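Local atomic coordinates of hypothetical protein ybaA (Shigella flexneri, PDB entry 2OKQ), a protein that is of unknown function, belongs to the DUF1428 family and forms a two-chain assembly with a sheet continuous across the interface. Residues A[54-67]-A[89-102]. Residues are numbered along the deposited sequence; the frame is centred on the assembly and turned at random. Where two conformers were deposited one is given.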
loop_
_atom_site.group_PDB
_atom_site.type_symbol
_atom_site.label_atom_id
_atom_site.label_comp_id
_atom_site.label_asym_id
_atom_site.label_seq_id
_atom_site.Cartn_x
_atom_site.Cartn_y
_atom_site.Cartn_z
ATOM N N PHE A 54 -2.216 -9.432 13.940
ATOM C CA PHE A 54 -2.611 -8.027 13.787
ATOM C C PHE A 54 -4.113 -7.862 13.954
ATOM O O PHE A 54 -4.570 -6.906 14.568
ATOM C CB PHE A 54 -2.183 -7.499 12.414
ATOM C CG PHE A 54 -0.771 -6.999 12.360
ATOM C CD1 PHE A 54 -0.398 -5.844 13.046
ATOM C CD2 PHE A 54 0.175 -7.643 11.585
ATOM C CE1 PHE A 54 0.913 -5.355 12.979
ATOM C CE2 PHE A 54 1.488 -7.160 11.506
ATOM C CZ PHE A 54 1.857 -6.023 12.214
ATOM N N LYS A 55 -4.893 -8.785 13.398
ATOM C CA LYS A 55 -6.352 -8.677 13.520
ATOM C C LYS A 55 -6.798 -8.800 14.974
ATOM O O LYS A 55 -7.699 -8.093 15.406
ATOM C CB LYS A 55 -7.050 -9.752 12.680
ATOM C CG LYS A 55 -6.780 -9.667 11.170
ATOM C CD LYS A 55 -7.879 -8.942 10.417
ATOM C CE LYS A 55 -9.023 -9.895 10.082
ATOM N NZ LYS A 55 -9.820 -9.433 8.919
ATOM N N GLU A 56 -6.153 -9.703 15.707
ATOM C CA GLU A 56 -6.428 -9.891 17.130
ATOM C C GLU A 56 -6.231 -8.578 17.893
ATOM O O GLU A 56 -6.981 -8.253 18.818
ATOM C CB GLU A 56 -5.511 -10.993 17.675
ATOM C CG GLU A 56 -5.600 -11.222 19.168
ATOM C CD GLU A 56 -4.575 -12.231 19.656
ATOM O OE1 GLU A 56 -4.382 -13.261 18.984
ATOM O OE2 GLU A 56 -3.948 -11.984 20.710
ATOM N N PHE A 57 -5.233 -7.815 17.475
ATOM C CA PHE A 57 -4.878 -6.568 18.139
ATOM C C PHE A 57 -5.640 -5.350 17.611
ATOM O O PHE A 57 -5.405 -4.229 18.056
ATOM C CB PHE A 57 -3.367 -6.349 18.054
ATOM C CG PHE A 57 -2.549 -7.440 18.711
ATOM C CD1 PHE A 57 -3.033 -8.136 19.818
ATOM C CD2 PHE A 57 -1.291 -7.748 18.232
ATOM C CE1 PHE A 57 -2.271 -9.142 20.424
ATOM C CE2 PHE A 57 -0.521 -8.742 18.838
ATOM C CZ PHE A 57 -1.018 -9.436 19.927
ATOM N N GLY A 58 -6.562 -5.562 16.682
ATOM C CA GLY A 58 -7.449 -4.469 16.262
ATOM C C GLY A 58 -7.364 -4.036 14.793
ATOM O O GLY A 58 -8.123 -3.155 14.360
ATOM N N ALA A 59 -6.433 -4.622 14.043
ATOM C CA ALA A 59 -6.377 -4.379 12.587
ATOM C C ALA A 59 -7.635 -4.861 11.873
ATOM O O ALA A 59 -8.190 -5.921 12.212
ATOM C CB ALA A 59 -5.162 -5.037 11.979
ATOM N N LEU A 60 -8.067 -4.088 10.873
ATOM C CA LEU A 60 -9.260 -4.406 10.090
ATOM C C LEU A 60 -8.905 -5.324 8.928
ATOM O O LEU A 60 -9.711 -6.184 8.549
ATOM C CB LEU A 60 -9.907 -3.131 9.544
ATOM C CG LEU A 60 -10.375 -2.110 10.576
ATOM C CD1 LEU A 60 -10.654 -0.793 9.903
ATOM C CD2 LEU A 60 -11.626 -2.588 11.331
ATOM N N ARG A 61 -7.704 -5.165 8.379
ATOM C CA ARG A 61 -7.366 -5.866 7.143
ATOM C C ARG A 61 -5.877 -5.772 6.951
ATOM O O ARG A 61 -5.270 -4.755 7.321
ATOM C CB ARG A 61 -8.096 -5.197 5.970
ATOM C CG ARG A 61 -7.930 -5.919 4.631
ATOM C CD ARG A 61 -8.584 -5.089 3.539
ATOM N NE ARG A 61 -8.476 -5.723 2.224
ATOM C CZ ARG A 61 -8.548 -5.031 1.096
ATOM N NH1 ARG A 61 -8.705 -3.694 1.145
ATOM N NH2 ARG A 61 -8.430 -5.651 -0.074
ATOM N N ILE A 62 -5.275 -6.826 6.401
ATOM C CA ILE A 62 -3.839 -6.836 6.125
ATOM C C ILE A 62 -3.722 -7.293 4.681
ATOM O O ILE A 62 -4.286 -8.331 4.320
ATOM C CB ILE A 62 -3.049 -7.835 7.030
ATOM C CG1 ILE A 62 -3.048 -7.401 8.490
ATOM C CG2 ILE A 62 -1.576 -7.925 6.590
ATOM C CD1 ILE A 62 -4.380 -7.699 9.280
ATOM N N VAL A 63 -3.028 -6.506 3.861
ATOM C CA VAL A 63 -2.920 -6.818 2.433
ATOM C C VAL A 63 -1.451 -6.768 2.027
ATOM O O VAL A 63 -0.753 -5.844 2.378
ATOM C CB VAL A 63 -3.736 -5.807 1.543
ATOM C CG1 VAL A 63 -3.726 -6.258 0.106
ATOM C CG2 VAL A 63 -5.207 -5.637 2.005
ATOM N N GLU A 64 -0.959 -7.776 1.309
ATOM C CA GLU A 64 0.420 -7.775 0.847
ATOM C C GLU A 64 0.367 -8.052 -0.647
ATOM O O GLU A 64 -0.294 -9.009 -1.059
ATOM C CB GLU A 64 1.199 -8.911 1.502
ATOM C CG GLU A 64 1.144 -8.844 3.000
ATOM C CD GLU A 64 2.377 -8.283 3.617
ATOM O OE1 GLU A 64 3.303 -7.853 2.902
ATOM O OE2 GLU A 64 2.411 -8.267 4.861
ATOM N N CYS A 65 1.072 -7.249 -1.436
ATOM C CA CYS A 65 0.915 -7.299 -2.904
ATOM C C CYS A 65 2.303 -7.412 -3.513
ATOM O O CYS A 65 3.207 -6.646 -3.157
ATOM C CB CYS A 65 0.226 -6.034 -3.419
ATOM S SG CYS A 65 -1.354 -5.671 -2.590
ATOM N N TRP A 66 2.455 -8.332 -4.459
ATOM C CA TRP A 66 3.778 -8.628 -5.053
ATOM C C TRP A 66 3.875 -7.966 -6.416
ATOM O O TRP A 66 2.898 -7.957 -7.178
ATOM C CB TRP A 66 3.885 -10.150 -5.225
ATOM C CG TRP A 66 5.241 -10.664 -5.586
ATOM C CD1 TRP A 66 5.714 -10.913 -6.858
ATOM C CD2 TRP A 66 6.299 -11.010 -4.686
ATOM N NE1 TRP A 66 7.001 -11.396 -6.793
ATOM C CE2 TRP A 66 7.389 -11.460 -5.477
ATOM C CE3 TRP A 66 6.430 -11.005 -3.285
ATOM C CZ2 TRP A 66 8.598 -11.893 -4.915
ATOM C CZ3 TRP A 66 7.655 -11.424 -2.718
ATOM C CH2 TRP A 66 8.718 -11.865 -3.541
ATOM N N ALA A 67 5.052 -7.431 -6.740
ATOM C CA ALA A 67 5.262 -6.676 -7.986
ATOM C C ALA A 67 4.698 -7.434 -9.171
ATOM O O ALA A 67 4.917 -8.654 -9.312
ATOM C CB ALA A 67 6.781 -6.425 -8.202
ATOM N N GLU A 89 12.325 -8.389 -5.528
ATOM C CA GLU A 89 11.087 -7.814 -6.075
ATOM C C GLU A 89 10.482 -6.904 -5.021
ATOM O O GLU A 89 10.739 -7.095 -3.835
ATOM C CB GLU A 89 10.064 -8.911 -6.364
ATOM C CG GLU A 89 10.460 -9.885 -7.489
ATOM C CD GLU A 89 10.187 -9.339 -8.875
ATOM O OE1 GLU A 89 9.961 -8.119 -9.035
ATOM O OE2 GLU A 89 10.209 -10.148 -9.825
ATOM N N VAL A 90 9.672 -5.945 -5.460
ATOM C CA VAL A 90 9.045 -4.974 -4.546
ATOM C C VAL A 90 7.706 -5.501 -4.064
ATOM O O VAL A 90 6.921 -6.027 -4.851
ATOM C CB VAL A 90 8.841 -3.610 -5.229
ATOM C CG1 VAL A 90 8.129 -2.635 -4.270
ATOM C CG2 VAL A 90 10.205 -3.021 -5.638
ATOM N N VAL A 91 7.467 -5.395 -2.748
ATOM C CA VAL A 91 6.166 -5.718 -2.185
ATOM C C VAL A 91 5.535 -4.408 -1.695
ATOM O O VAL A 91 6.212 -3.612 -1.075
ATOM C CB VAL A 91 6.311 -6.755 -1.033
ATOM C CG1 VAL A 91 4.998 -6.959 -0.285
ATOM C CG2 VAL A 91 6.801 -8.066 -1.575
ATOM N N PHE A 92 4.241 -4.223 -1.990
ATOM C CA PHE A 92 3.453 -3.062 -1.580
ATOM C C PHE A 92 2.426 -3.646 -0.636
ATOM O O PHE A 92 1.689 -4.554 -1.016
ATOM C CB PHE A 92 2.754 -2.430 -2.801
ATOM C CG PHE A 92 1.926 -1.211 -2.493
ATOM C CD1 PHE A 92 2.504 0.060 -2.474
ATOM C CD2 PHE A 92 0.548 -1.320 -2.283
ATOM C CE1 PHE A 92 1.725 1.199 -2.202
ATOM C CE2 PHE A 92 -0.246 -0.184 -2.014
ATOM C CZ PHE A 92 0.337 1.082 -1.991
ATOM N N SER A 93 2.407 -3.173 0.612
ATOM C CA SER A 93 1.555 -3.757 1.641
ATOM C C SER A 93 1.006 -2.687 2.579
ATOM O O SER A 93 1.595 -1.604 2.714
ATOM C CB SER A 93 2.359 -4.758 2.481
ATOM O OG SER A 93 2.864 -5.822 1.694
ATOM N N TRP A 94 -0.095 -3.020 3.249
ATOM C CA TRP A 94 -0.650 -2.110 4.225
ATOM C C TRP A 94 -1.526 -2.856 5.217
ATOM O O TRP A 94 -1.941 -4.015 4.989
ATOM C CB TRP A 94 -1.439 -0.983 3.564
ATOM C CG TRP A 94 -2.763 -1.398 2.988
ATOM C CD1 TRP A 94 -3.967 -1.389 3.626
ATOM C CD2 TRP A 94 -3.016 -1.850 1.651
ATOM N NE1 TRP A 94 -4.949 -1.841 2.784
ATOM C CE2 TRP A 94 -4.393 -2.108 1.555
ATOM C CE3 TRP A 94 -2.203 -2.053 0.519
ATOM C CZ2 TRP A 94 -5.000 -2.582 0.367
ATOM C CZ3 TRP A 94 -2.815 -2.531 -0.675
ATOM C CH2 TRP A 94 -4.193 -2.777 -0.733
ATOM N N ILE A 95 -1.773 -2.174 6.329
ATOM C CA ILE A 95 -2.680 -2.685 7.361
ATOM C C ILE A 95 -3.660 -1.564 7.699
ATOM O O ILE A 95 -3.247 -0.427 7.951
ATOM C CB ILE A 95 -1.883 -3.119 8.602
ATOM C CG1 ILE A 95 -0.812 -4.164 8.244
ATOM C CG2 ILE A 95 -2.860 -3.619 9.702
ATOM C CD1 ILE A 95 0.085 -4.543 9.378
ATOM N N GLU A 96 -4.954 -1.878 7.668
ATOM C CA GLU A 96 -6.006 -0.912 7.896
ATOM C C GLU A 96 -6.429 -0.956 9.352
ATOM O O GLU A 96 -6.533 -2.045 9.915
ATOM C CB GLU A 96 -7.203 -1.255 7.020
ATOM C CG GLU A 96 -6.835 -1.203 5.499
ATOM C CD GLU A 96 -8.028 -1.307 4.576
ATOM O OE1 GLU A 96 -9.159 -0.931 4.970
ATOM O OE2 GLU A 96 -7.843 -1.756 3.408
ATOM N N TYR A 97 -6.679 0.220 9.922
ATOM C CA TYR A 97 -7.059 0.367 11.343
ATOM C C TYR A 97 -8.231 1.334 11.467
ATOM O O TYR A 97 -8.396 2.234 10.623
ATOM C CB TYR A 97 -5.866 0.931 12.146
ATOM C CG TYR A 97 -4.733 -0.062 12.339
ATOM C CD1 TYR A 97 -4.847 -1.105 13.254
ATOM C CD2 TYR A 97 -3.549 0.051 11.597
ATOM C CE1 TYR A 97 -3.806 -2.025 13.446
ATOM C CE2 TYR A 97 -2.490 -0.845 11.786
ATOM C CZ TYR A 97 -2.648 -1.896 12.713
ATOM O OH TYR A 97 -1.651 -2.804 12.899
ATOM N N PRO A 98 -9.041 1.188 12.538
ATOM C CA PRO A 98 -10.159 2.093 12.749
ATOM C C PRO A 98 -9.739 3.485 13.223
ATOM O O PRO A 98 -10.531 4.400 13.141
ATOM C CB PRO A 98 -10.999 1.371 13.822
ATOM C CG PRO A 98 -10.018 0.566 14.593
ATOM C CD PRO A 98 -8.945 0.159 13.594
ATOM N N SER A 99 -8.502 3.641 13.719
ATOM C CA SER A 99 -8.021 4.942 14.217
ATOM C C SER A 99 -6.536 4.840 14.459
ATOM O O SER A 99 -6.023 3.744 14.579
ATOM C CB SER A 99 -8.655 5.254 15.582
ATOM O OG SER A 99 -8.332 4.234 16.516
ATOM N N LYS A 100 -5.878 5.988 14.599
ATOM C CA LYS A 100 -4.453 6.004 14.986
ATOM C C LYS A 100 -4.263 5.364 16.351
ATOM O O LYS A 100 -3.285 4.649 16.580
ATOM C CB LYS A 100 -3.871 7.409 15.021
ATOM C CG LYS A 100 -2.346 7.375 15.294
ATOM C CD LYS A 100 -1.674 8.745 15.099
ATOM C CE LYS A 100 -0.140 8.587 15.253
ATOM N NZ LYS A 100 0.305 8.076 16.644
ATOM N N GLU A 101 -5.211 5.589 17.256
ATOM C CA GLU A 101 -5.068 5.057 18.615
ATOM C C GLU A 101 -5.053 3.519 18.635
ATOM O O GLU A 101 -4.263 2.908 19.376
ATOM C CB GLU A 101 -6.142 5.662 19.530
ATOM C CG GLU A 101 -6.006 7.194 19.734
ATOM C CD GLU A 101 -6.489 8.085 18.551
ATOM O OE1 GLU A 101 -7.194 7.624 17.624
ATOM O OE2 GLU A 101 -6.143 9.290 18.548
ATOM N N VAL A 102 -5.896 2.885 17.816
ATOM C CA VAL A 102 -5.858 1.429 17.688
ATOM C C VAL A 102 -4.584 0.960 16.993
ATOM O O VAL A 102 -3.973 -0.023 17.424
ATOM C CB VAL A 102 -7.109 0.888 16.988
ATOM C CG1 VAL A 102 -6.987 -0.617 16.685
ATOM C CG2 VAL A 102 -8.325 1.151 17.895
HETATM O O HOH W 1 8.324 -12.597 -8.968
#
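The indole of Trp94 carries Val63 on one face, with Val63 CB 3.7 Å from the centroid of the six-membered ring, a CH-pi contact. Arg61 NH1 and Glu96 CG lie at the edge of this indole, near its plane. The Trp94 ring also stacks on Trp94 of the second subunit. Val63 CG2 lies over one face of the Arg61 guanidinium, which stands nearly perpendicular to the indole (87°). Ile95 CD1 sits over the centre of the Phe54 ring, 3.5 Å from its centroid. At the Trp66 indole, Glu89 CB packs 3.6 Å from Trp66 CZ2. A water in the plane of this ring, at its edge, accepts from Trp66 NE1 at 2.8 Å and donates to Glu89 OE2.

Within the two segments Glu96 OE2 accepts from two donors. Trp94 NE1 reaches the anti lone pair of Glu96 OE2 at 3.0 Å, close to the indole plane. Arg61 NH1 meets Glu96 OE2 from the syn side at 3.1 Å, 23° out of the carboxylate plane, in a salt bridge. CG anti to the backbone N (chi1 -175°) and an extended chain lay Arg61 along Glu96, both pointing the same way. On the second subunit, Arg61 pairs with Asp140 and Glu96, and Glu96 OE2 with Arg61 NH1.

Strands 61-67 and 89-97 are antiparallel neighbours in a four-stranded sheet. Strand 61-67 is outermost within the chain, but residues 63-67 pair with a strand of the second subunit. Val63 and Trp94 exchange two backbone bonds. Arg61, Val63, Cys65, Phe92, Trp94 and Glu96 share one face; from it Cys65 packs on Phe135 and Trp94 on Glu96 of the second subunit. Ile62, Glu64 and Ser93 occupy the other face, against helix 40-56.

On this helix-covered face Glu64 OE1 is hydrogen-bonded to Tyr43 OH of helix 40-56. Val91 CG2 packs 3.4 Å from Trp66 CE3.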